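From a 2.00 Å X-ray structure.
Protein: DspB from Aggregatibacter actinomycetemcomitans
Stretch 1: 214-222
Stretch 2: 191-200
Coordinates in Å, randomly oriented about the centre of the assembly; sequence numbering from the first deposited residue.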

ATOM      1  N   ARG A 214      -0.938  -5.909  -7.914  1.00  8.16           N
ATOM      2  CA  ARG A 214      -0.157  -6.094  -6.704  1.00  7.59           C
ATOM      3  C   ARG A 214      -1.115  -6.329  -5.530  1.00  7.74           C
ATOM      4  O   ARG A 214      -2.249  -5.810  -5.477  1.00  5.82           O
ATOM      5  CB  ARG A 214       0.796  -4.909  -6.458  1.00  7.13           C
ATOM      6  CG  ARG A 214       1.912  -4.828  -7.468  1.00  8.13           C
ATOM      7  CD  ARG A 214       3.274  -5.340  -6.947  1.00  7.53           C
ATOM      8  NE  ARG A 214       4.228  -5.474  -8.048  1.00  5.95           N
ATOM      9  CZ  ARG A 214       5.119  -4.558  -8.441  1.00  8.70           C
ATOM     10  NH1 ARG A 214       5.287  -3.416  -7.772  1.00  9.27           N
ATOM     11  NH2 ARG A 214       5.864  -4.791  -9.530  1.00  9.08           N
ATOM     12  N   MET A 215      -0.651  -7.147  -4.589  1.00  8.18           N
ATOM     13  CA  MET A 215      -1.447  -7.527  -3.437  1.00  8.06           C
ATOM     14  C   MET A 215      -0.606  -7.896  -2.221  1.00  7.49           C
ATOM     15  O   MET A 215       0.423  -8.521  -2.373  1.00  8.74           O
ATOM     16  CB  MET A 215      -2.315  -8.735  -3.838  1.00  8.26           C
ATOM     17  CG  MET A 215      -3.369  -9.015  -2.869  1.00  9.66           C
ATOM     18  SD  MET A 215      -4.381 -10.444  -3.431  1.00 12.82           S
ATOM     19  CE  MET A 215      -3.260 -11.729  -2.994  1.00 12.99           C
ATOM     20  N   TRP A 216      -1.077  -7.528  -1.011  1.00  6.97           N
ATOM     21  CA  TRP A 216      -0.438  -7.891   0.246  1.00  7.82           C
ATOM     22  C   TRP A 216      -0.528  -9.431   0.426  1.00  8.49           C
ATOM     23  O   TRP A 216      -1.434 -10.066  -0.127  1.00  8.63           O
ATOM     24  CB  TRP A 216      -1.089  -7.148   1.442  1.00  7.50           C
ATOM     25  CG  TRP A 216      -0.944  -5.648   1.442  1.00  6.73           C
ATOM     26  CD1 TRP A 216      -1.940  -4.726   1.354  1.00  6.79           C
ATOM     27  CD2 TRP A 216       0.279  -4.904   1.539  1.00  8.58           C
ATOM     28  NE1 TRP A 216      -1.416  -3.449   1.402  1.00  7.33           N
ATOM     29  CE2 TRP A 216      -0.061  -3.532   1.512  1.00  4.63           C
ATOM     30  CE3 TRP A 216       1.620  -5.267   1.729  1.00  5.80           C
ATOM     31  CZ2 TRP A 216       0.891  -2.517   1.621  1.00  8.50           C
ATOM     32  CZ3 TRP A 216       2.553  -4.293   1.846  1.00  7.54           C
ATOM     33  CH2 TRP A 216       2.189  -2.901   1.780  1.00  9.82           C
ATOM     34  N   ASN A 217       0.408 -10.036   1.165  1.00  8.89           N
ATOM     35  CA  ASN A 217       0.413 -11.529   1.273  1.00  9.27           C
ATOM     36  C   ASN A 217      -0.589 -12.173   2.231  1.00  9.23           C
ATOM     37  O   ASN A 217      -0.663 -13.373   2.292  1.00  9.59           O
ATOM     38  CB  ASN A 217       1.803 -12.054   1.627  1.00  8.73           C
ATOM     39  CG  ASN A 217       2.243 -11.637   2.991  1.00  9.20           C
ATOM     40  OD1 ASN A 217       2.595 -10.485   3.205  1.00  8.52           O
ATOM     41  ND2 ASN A 217       2.205 -12.570   3.949  1.00  7.91           N
ATOM     42  N   ASP A 218      -1.349 -11.375   2.972  1.00 10.52           N
ATOM     43  CA  ASP A 218      -2.048 -11.846   4.148  1.00 10.57           C
ATOM     44  C   ASP A 218      -3.019 -13.020   3.856  1.00 11.32           C
ATOM     45  O   ASP A 218      -3.175 -13.919   4.693  1.00 11.18           O
ATOM     46  CB  ASP A 218      -2.865 -10.744   4.817  1.00 10.03           C
ATOM     47  CG  ASP A 218      -2.071  -9.520   5.158  1.00  9.65           C
ATOM     48  OD1 ASP A 218      -2.279  -8.989   6.257  1.00  8.43           O
ATOM     49  OD2 ASP A 218      -1.265  -9.073   4.306  1.00  8.42           O
ATOM     50  N   GLY A 219      -3.662 -12.972   2.690  1.00 10.83           N
ATOM     51  CA  GLY A 219      -4.677 -13.947   2.329  1.00 11.80           C
ATOM     52  C   GLY A 219      -4.167 -15.157   1.619  1.00 11.31           C
ATOM     53  O   GLY A 219      -4.944 -15.970   1.175  1.00 10.29           O
ATOM     54  N   LEU A 220      -2.838 -15.286   1.545  1.00 12.09           N
ATOM     55  CA  LEU A 220      -2.208 -16.391   0.843  1.00 11.56           C
ATOM     56  C   LEU A 220      -1.933 -17.485   1.843  1.00 12.07           C
ATOM     57  O   LEU A 220      -0.986 -17.394   2.648  1.00  8.99           O
ATOM     58  CB  LEU A 220      -0.914 -15.930   0.142  1.00 12.18           C
ATOM     59  CG  LEU A 220      -1.109 -14.852  -0.934  1.00 13.41           C
ATOM     60  CD1 LEU A 220       0.188 -14.374  -1.540  1.00 12.62           C
ATOM     61  CD2 LEU A 220      -2.020 -15.345  -2.031  1.00 15.34           C
ATOM     62  N   ILE A 221      -2.810 -18.498   1.822  1.00 12.55           N
ATOM     63  CA  ILE A 221      -2.701 -19.619   2.739  1.00 12.45           C
ATOM     64  C   ILE A 221      -2.502 -20.907   1.966  1.00 12.00           C
ATOM     65  O   ILE A 221      -2.809 -20.982   0.801  1.00 10.72           O
ATOM     66  CB  ILE A 221      -3.897 -19.701   3.691  1.00 13.24           C
ATOM     67  CG1 ILE A 221      -5.198 -20.050   2.931  1.00 11.92           C
ATOM     68  CG2 ILE A 221      -4.043 -18.376   4.501  1.00 13.36           C
ATOM     69  CD1 ILE A 221      -6.342 -20.323   3.869  1.00 16.18           C
ATOM     70  N   LYS A 222      -1.941 -21.911   2.624  1.00 12.39           N
ATOM     71  CA  LYS A 222      -1.645 -23.204   1.968  1.00 13.25           C
ATOM     72  C   LYS A 222      -2.867 -23.903   1.381  1.00 12.75           C
ATOM     73  O   LYS A 222      -2.766 -24.514   0.341  1.00 13.22           O
ATOM     74  CB  LYS A 222      -0.989 -24.146   2.974  1.00 13.92           C
ATOM     75  CG  LYS A 222       0.423 -23.772   3.321  1.00 17.05           C
ATOM     76  CD  LYS A 222       1.012 -24.793   4.326  1.00 20.04           C
ATOM     77  CE  LYS A 222       2.050 -24.166   5.220  1.00 23.02           C
ATOM     78  NZ  LYS A 222       2.422 -25.123   6.346  1.00 23.50           N
TER
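Stretch 2, residues 191-200: SNHEFITYAN

The most unusual feature of this contact is a residue with no side chain: Gly219, at a turn, lies where the ring of Phe195 comes against the backbone. Its CA is 4.1 Å from Phe195 CE2, and a CB built in ideal geometry on Gly219 would point toward stretch 2 and fall 2.7 Å from that same Phe195 CE2, well inside any carbon–carbon contact distance. With both backbones and the ring where they are, there is no room for a CB here.

Stretch 1 enters as the end of a strand, residues 214-216, and then folds into a type I beta turn from Asn217 to Leu220, closed by a backbone hydrogen bond in which Leu220 N lies 3.0 Å from Asn217 O. Stretch 2 is helical from Asn192 to Asn200 and continues beyond it. Ser191 holds the N-cap position without a capping bond from its side chain; in the first turn Phe195 N lies 3.3 Å from Ser191 O, a backbone hydrogen bond. Further along the bonds shorten, Ala199 N lying 2.8 Å from Phe195 O and Asn200 N 2.8 Å from Ile196 O.

The direction follows from the register. The CA of Met215 has the CA of Ala199 as its counterpart, at 8.7 Å, whereas the CA of Gly219 has that of Asn192, at 6.7 Å. As stretch 1 advances, its counterpart on the helix moves back toward the N terminus, so the two chains run in opposing senses, and the approach is tighter at the start of the helix. Because one partner is largely turn and loop, no single crossing angle describes the pair.

The helix presents Asn192, Phe195 and Ala199, spaced three and four residues apart and therefore on one side of it; the CA-to-CB bond of each points toward stretch 1. Met215 answers from the strand. Its chi1 and chi2 are both t, which extends the side chain and carries SD to 3.9 Å from Phe195 CZ and equally to 3.9 Å from Ala199 CB. The methyl of Ala199 and the ring of Phe195 thus pack against one sulfur. Relative to the ring the sulfur is oblique: Met215 SD lies 5.0 Å from the centroid of the six Phe195 ring atoms, CG to CZ, and 68° off the ring normal.

At the other end, Asn192 reaches across with chi1 t. Asn192 OD1 as modelled is 3.0 Å from Gly219 O, but the amide is probably turned over, so the identity of the atom facing that carbonyl remains open. Ile221, whose CA-to-CB bond also points toward the helix, brings CD1 to 3.3 Å from the atom modelled as Asn192 ND2. Ile196 adds a looser contact, its CD1 4.5 Å from Gly219 O.

The interface is small, 271 Å² summed over both sides, and no clear hydrogen bond crosses it; close packing around Gly219 and Met215 is its most evident feature.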

ATOM      1  N   SER A 191     -13.332 -16.189   6.081  1.00 25.91           N
ATOM      2  CA  SER A 191     -13.705 -15.541   4.813  1.00 23.73           C
ATOM      3  C   SER A 191     -12.774 -15.881   3.648  1.00 21.51           C
ATOM      4  O   SER A 191     -12.959 -15.356   2.562  1.00 19.83           O
ATOM      5  CB  SER A 191     -13.815 -14.002   4.992  1.00 24.33           C
ATOM      6  OG  SER A 191     -12.547 -13.367   5.073  1.00 23.84           O
ATOM      7  N   ASN A 192     -11.796 -16.761   3.882  1.00 18.90           N
ATOM      8  CA  ASN A 192     -10.669 -16.894   2.971  1.00 17.49           C
ATOM      9  C   ASN A 192     -11.054 -17.396   1.610  1.00 15.24           C
ATOM     10  O   ASN A 192     -10.527 -16.883   0.622  1.00 15.61           O
ATOM     11  CB  ASN A 192      -9.532 -17.759   3.511  1.00 17.51           C
ATOM     12  CG  ASN A 192      -8.316 -17.746   2.575  1.00 18.36           C
ATOM     13  OD1 ASN A 192      -7.494 -16.769   2.564  1.00 19.93           O
ATOM     14  ND2 ASN A 192      -8.226 -18.761   1.725  1.00 13.15           N
ATOM     15  N   HIS A 193     -11.934 -18.398   1.529  1.00 12.82           N
ATOM     16  CA  HIS A 193     -12.259 -18.963   0.218  1.00 13.01           C
ATOM     17  C   HIS A 193     -12.855 -17.912  -0.681  1.00 12.30           C
ATOM     18  O   HIS A 193     -12.487 -17.834  -1.813  1.00 12.56           O
ATOM     19  CB  HIS A 193     -13.166 -20.198   0.295  1.00 11.82           C
ATOM     20  CG  HIS A 193     -12.554 -21.312   1.097  1.00  9.18           C
ATOM     21  ND1 HIS A 193     -11.697 -22.244   0.547  1.00  8.87           N
ATOM     22  CD2 HIS A 193     -12.601 -21.584   2.421  1.00  5.54           C
ATOM     23  CE1 HIS A 193     -11.258 -23.048   1.499  1.00  5.21           C
ATOM     24  NE2 HIS A 193     -11.810 -22.683   2.636  1.00 10.69           N
ATOM     25  N   GLU A 194     -13.778 -17.112  -0.174  1.00 13.14           N
ATOM     26  CA  GLU A 194     -14.381 -16.062  -1.007  1.00 14.53           C
ATOM     27  C   GLU A 194     -13.387 -14.957  -1.380  1.00 13.56           C
ATOM     28  O   GLU A 194     -13.572 -14.265  -2.375  1.00 13.07           O
ATOM     29  CB  GLU A 194     -15.609 -15.461  -0.318  1.00 15.72           C
ATOM     30  CG  GLU A 194     -16.778 -16.409  -0.254  1.00 22.37           C
ATOM     31  CD  GLU A 194     -17.434 -16.639  -1.616  1.00 28.89           C
ATOM     32  OE1 GLU A 194     -17.274 -15.780  -2.551  1.00 30.97           O
ATOM     33  OE2 GLU A 194     -18.117 -17.698  -1.722  1.00 35.78           O
ATOM     34  N   PHE A 195     -12.326 -14.794  -0.584  1.00 13.10           N
ATOM     35  CA  PHE A 195     -11.299 -13.833  -0.905  1.00 11.87           C
ATOM     36  C   PHE A 195     -10.584 -14.200  -2.203  1.00 12.75           C
ATOM     37  O   PHE A 195     -10.296 -13.332  -3.013  1.00 11.92           O
ATOM     38  CB  PHE A 195     -10.317 -13.642   0.249  1.00 12.75           C
ATOM     39  CG  PHE A 195      -9.233 -12.658  -0.074  1.00 12.45           C
ATOM     40  CD1 PHE A 195      -9.564 -11.310  -0.251  1.00 12.07           C
ATOM     41  CD2 PHE A 195      -7.924 -13.089  -0.305  1.00 12.15           C
ATOM     42  CE1 PHE A 195      -8.599 -10.387  -0.606  1.00 14.48           C
ATOM     43  CE2 PHE A 195      -6.907 -12.165  -0.662  1.00 14.90           C
ATOM     44  CZ  PHE A 195      -7.239 -10.816  -0.824  1.00 13.43           C
ATOM     45  N   ILE A 196     -10.307 -15.491  -2.420  1.00 12.94           N
ATOM     46  CA  ILE A 196      -9.670 -15.955  -3.660  1.00 12.49           C
ATOM     47  C   ILE A 196     -10.490 -15.499  -4.845  1.00 11.77           C
ATOM     48  O   ILE A 196      -9.962 -14.926  -5.823  1.00 10.89           O
ATOM     49  CB  ILE A 196      -9.578 -17.487  -3.715  1.00 13.80           C
ATOM     50  CG1 ILE A 196      -8.787 -18.027  -2.515  1.00 15.88           C
ATOM     51  CG2 ILE A 196      -9.017 -17.971  -5.057  1.00 14.35           C
ATOM     52  CD1 ILE A 196      -7.556 -17.328  -2.226  1.00 17.17           C
ATOM     53  N   THR A 197     -11.789 -15.747  -4.746  1.00 10.39           N
ATOM     54  CA  THR A 197     -12.717 -15.388  -5.794  1.00 10.66           C
ATOM     55  C   THR A 197     -12.711 -13.876  -6.051  1.00  9.65           C
ATOM     56  O   THR A 197     -12.719 -13.420  -7.195  1.00  9.50           O
ATOM     57  CB  THR A 197     -14.143 -15.870  -5.419  1.00 11.32           C
ATOM     58  OG1 THR A 197     -14.088 -17.278  -5.157  1.00 12.02           O
ATOM     59  CG2 THR A 197     -15.124 -15.580  -6.504  1.00 12.32           C
ATOM     60  N   TYR A 198     -12.755 -13.114  -4.971  1.00 10.21           N
ATOM     61  CA  TYR A 198     -12.805 -11.653  -5.019  1.00 10.17           C
ATOM     62  C   TYR A 198     -11.496 -11.118  -5.639  1.00 10.35           C
ATOM     63  O   TYR A 198     -11.514 -10.331  -6.558  1.00  9.97           O
ATOM     64  CB  TYR A 198     -12.996 -11.136  -3.578  1.00 11.25           C
ATOM     65  CG  TYR A 198     -12.968  -9.620  -3.387  1.00 11.06           C
ATOM     66  CD1 TYR A 198     -14.043  -8.821  -3.803  1.00  9.89           C
ATOM     67  CD2 TYR A 198     -11.872  -8.991  -2.780  1.00 10.46           C
ATOM     68  CE1 TYR A 198     -14.019  -7.428  -3.639  1.00  9.09           C
ATOM     69  CE2 TYR A 198     -11.835  -7.588  -2.628  1.00 10.43           C
ATOM     70  CZ  TYR A 198     -12.918  -6.813  -3.051  1.00 11.51           C
ATOM     71  OH  TYR A 198     -12.913  -5.431  -2.891  1.00  9.69           O
ATOM     72  N   ALA A 199     -10.369 -11.564  -5.120  1.00 10.74           N
ATOM     73  CA  ALA A 199      -9.072 -11.061  -5.585  1.00 11.14           C
ATOM     74  C   ALA A 199      -8.859 -11.468  -7.052  1.00 10.61           C
ATOM     75  O   ALA A 199      -8.374 -10.671  -7.850  1.00 11.55           O
ATOM     76  CB  ALA A 199      -7.943 -11.571  -4.707  1.00 11.18           C
ATOM     77  N   ASN A 200      -9.256 -12.681  -7.412  1.00  9.84           N
ATOM     78  CA  ASN A 200      -9.144 -13.104  -8.798  1.00 10.20           C
ATOM     79  C   ASN A 200      -9.987 -12.198  -9.693  1.00  9.44           C
ATOM     80  O   ASN A 200      -9.512 -11.768 -10.739  1.00  9.46           O
ATOM     81  CB  ASN A 200      -9.506 -14.591  -8.973  1.00  9.82           C
ATOM     82  CG  ASN A 200      -8.372 -15.524  -8.616  1.00 11.74           C
ATOM     83  OD1 ASN A 200      -7.229 -15.096  -8.483  1.00  8.63           O
ATOM     84  ND2 ASN A 200      -8.676 -16.828  -8.480  1.00 11.45           N
TER